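Local coordinates for DNA sulfur modification protein DndE (Escherichia coli, PDB 4LRV) that takes part in DNA phosphorothioation, the sulfur modification of the DNA backbone, and probably binds DNA, at residues Phe37-Ser42 against Ala95-Asp100. Numbering follows the deposited sequence.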
loop_
_atom_site.group_PDB
_atom_site.type_symbol
_atom_site.label_atom_id
_atom_site.label_comp_id
_atom_site.label_asym_id
_atom_site.label_seq_id
_atom_site.Cartn_x
_atom_site.Cartn_y
_atom_site.Cartn_z
ATOM N N PHE A 37 10.027 -17.554 3.803
ATOM C CA PHE A 37 8.891 -18.387 4.222
ATOM C C PHE A 37 8.526 -19.511 3.252
ATOM O O PHE A 37 8.001 -20.532 3.679
ATOM C CB PHE A 37 7.665 -17.551 4.599
ATOM C CG PHE A 37 7.829 -16.796 5.885
ATOM C CD1 PHE A 37 8.083 -17.471 7.072
ATOM C CD2 PHE A 37 7.752 -15.411 5.906
ATOM C CE1 PHE A 37 8.262 -16.786 8.260
ATOM C CE2 PHE A 37 7.924 -14.708 7.089
ATOM C CZ PHE A 37 8.178 -15.399 8.276
ATOM N N ARG A 38 8.809 -19.351 1.963
ATOM C CA ARG A 38 8.507 -20.439 1.055
ATOM C C ARG A 38 9.588 -21.509 1.197
ATOM O O ARG A 38 9.354 -22.692 0.992
ATOM C CB ARG A 38 8.289 -19.955 -0.394
ATOM C CG ARG A 38 9.491 -19.999 -1.322
ATOM C CD ARG A 38 9.050 -19.955 -2.789
ATOM N NE ARG A 38 8.295 -18.743 -3.116
ATOM C CZ ARG A 38 8.816 -17.646 -3.674
ATOM N NH1 ARG A 38 10.111 -17.582 -3.975
ATOM N NH2 ARG A 38 8.037 -16.595 -3.928
ATOM N N SER A 39 10.770 -21.080 1.599
ATOM C CA SER A 39 11.855 -21.996 1.866
ATOM C C SER A 39 11.598 -22.784 3.154
ATOM O O SER A 39 11.709 -24.009 3.206
ATOM C CB SER A 39 13.140 -21.207 1.983
ATOM O OG SER A 39 14.222 -22.071 2.169
ATOM N N VAL A 40 11.233 -22.057 4.193
ATOM C CA VAL A 40 11.087 -22.612 5.528
ATOM C C VAL A 40 9.879 -23.564 5.687
ATOM O O VAL A 40 9.893 -24.435 6.553
ATOM C CB VAL A 40 11.126 -21.453 6.540
ATOM C CG1 VAL A 40 9.966 -21.458 7.506
ATOM C CG2 VAL A 40 12.495 -21.373 7.203
ATOM N N GLU A 41 8.854 -23.419 4.843
ATOM C CA GLU A 41 7.749 -24.388 4.822
ATOM C C GLU A 41 8.009 -25.604 3.920
ATOM O O GLU A 41 7.104 -26.384 3.665
ATOM C CB GLU A 41 6.415 -23.716 4.464
ATOM C CG GLU A 41 6.237 -23.326 2.985
ATOM C CD GLU A 41 4.940 -22.545 2.737
ATOM O OE1 GLU A 41 4.025 -22.604 3.589
ATOM O OE2 GLU A 41 4.831 -21.853 1.700
ATOM N N SER A 42 9.245 -25.770 3.461
ATOM C CA SER A 42 9.635 -26.929 2.664
ATOM C C SER A 42 10.681 -27.780 3.391
ATOM O O SER A 42 10.755 -27.771 4.615
ATOM C CB SER A 42 10.142 -26.497 1.281
ATOM O OG SER A 42 11.363 -25.770 1.376
ATOM N N ALA A 95 19.963 -16.213 5.657
ATOM C CA ALA A 95 20.404 -15.993 4.275
ATOM C C ALA A 95 20.251 -17.230 3.387
ATOM O O ALA A 95 19.760 -17.136 2.266
ATOM C CB ALA A 95 21.844 -15.490 4.245
ATOM N N ALA A 96 20.667 -18.388 3.890
ATOM C CA ALA A 96 20.533 -19.622 3.141
ATOM C C ALA A 96 19.068 -19.867 2.761
ATOM O O ALA A 96 18.779 -20.261 1.627
ATOM C CB ALA A 96 21.095 -20.796 3.931
ATOM N N HIS A 97 18.158 -19.624 3.709
ATOM C CA HIS A 97 16.735 -19.735 3.458
ATOM C C HIS A 97 16.210 -18.730 2.436
ATOM O O HIS A 97 15.339 -19.060 1.642
ATOM C CB HIS A 97 15.933 -19.630 4.759
ATOM C CG HIS A 97 15.698 -20.948 5.423
ATOM N ND1 HIS A 97 16.195 -21.256 6.674
ATOM C CD2 HIS A 97 15.047 -22.053 4.991
ATOM C CE1 HIS A 97 15.840 -22.487 6.991
ATOM N NE2 HIS A 97 15.144 -22.993 5.987
ATOM N N VAL A 98 16.728 -17.507 2.448
ATOM C CA VAL A 98 16.292 -16.534 1.446
ATOM C C VAL A 98 16.732 -16.996 0.058
ATOM O O VAL A 98 15.938 -16.977 -0.889
ATOM C CB VAL A 98 16.749 -15.091 1.769
ATOM C CG1 VAL A 98 16.339 -14.150 0.659
ATOM C CG2 VAL A 98 16.118 -14.628 3.064
ATOM N N GLU A 99 17.979 -17.460 -0.034
ATOM C CA GLU A 99 18.537 -17.984 -1.286
ATOM C C GLU A 99 17.742 -19.176 -1.800
ATOM O O GLU A 99 17.373 -19.220 -2.975
ATOM C CB GLU A 99 20.007 -18.376 -1.099
ATOM C CG GLU A 99 20.647 -19.130 -2.249
ATOM C CD GLU A 99 21.944 -19.840 -1.835
ATOM O OE1 GLU A 99 22.242 -19.898 -0.609
ATOM O OE2 GLU A 99 22.675 -20.339 -2.730
ATOM N N ASP A 100 17.479 -20.138 -0.921
ATOM C CA ASP A 100 16.736 -21.334 -1.307
ATOM C C ASP A 100 15.336 -20.961 -1.807
ATOM O O ASP A 100 14.958 -21.310 -2.914
ATOM C CB ASP A 100 16.666 -22.315 -0.140
ATOM C CG ASP A 100 15.827 -23.525 -0.456
ATOM O OD1 ASP A 100 16.315 -24.398 -1.210
ATOM O OD2 ASP A 100 14.676 -23.600 0.041
#
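Ser39 and Asp100 reach each other through matching first torsions: OG of Ser39 lies anti to its backbone N (chi1 -177°), as does CG of Asp100 (chi1 176°). Ser39 OG donates a hydrogen bond of 2.7 Å to Asp100 OD2, meeting the carboxylate on its anti side and 17° out of its plane. One turn back along helix 87-103, the His97 ring lies beside this bond, with Ser39 at its edge and Val40 over one face. Val40 CG2 sits 3.4 Å from the ring centroid, almost on the ring normal, in a CH-pi contact. The pairing joins the C-terminal end of helix 28-40 to helix 87-103 in the mainly helical DndE fold, with the CA atoms of Ser39 and His97 5.6 Å apart. Phe44 packs edge-to-face with His97, and Phe36 also meets its ring. An alanine in place of His97 would probably open a gap between the helices and leave Val40 CG2 without its aromatic partner. Where helix 28-40 ends, Ser39 O accepts from both Ser42 N and Ser42 OG, the latter at 2.6 Å. Val40 also touches Val77 and Leu81 of helix 71-81, and Leu76 of a second subunit.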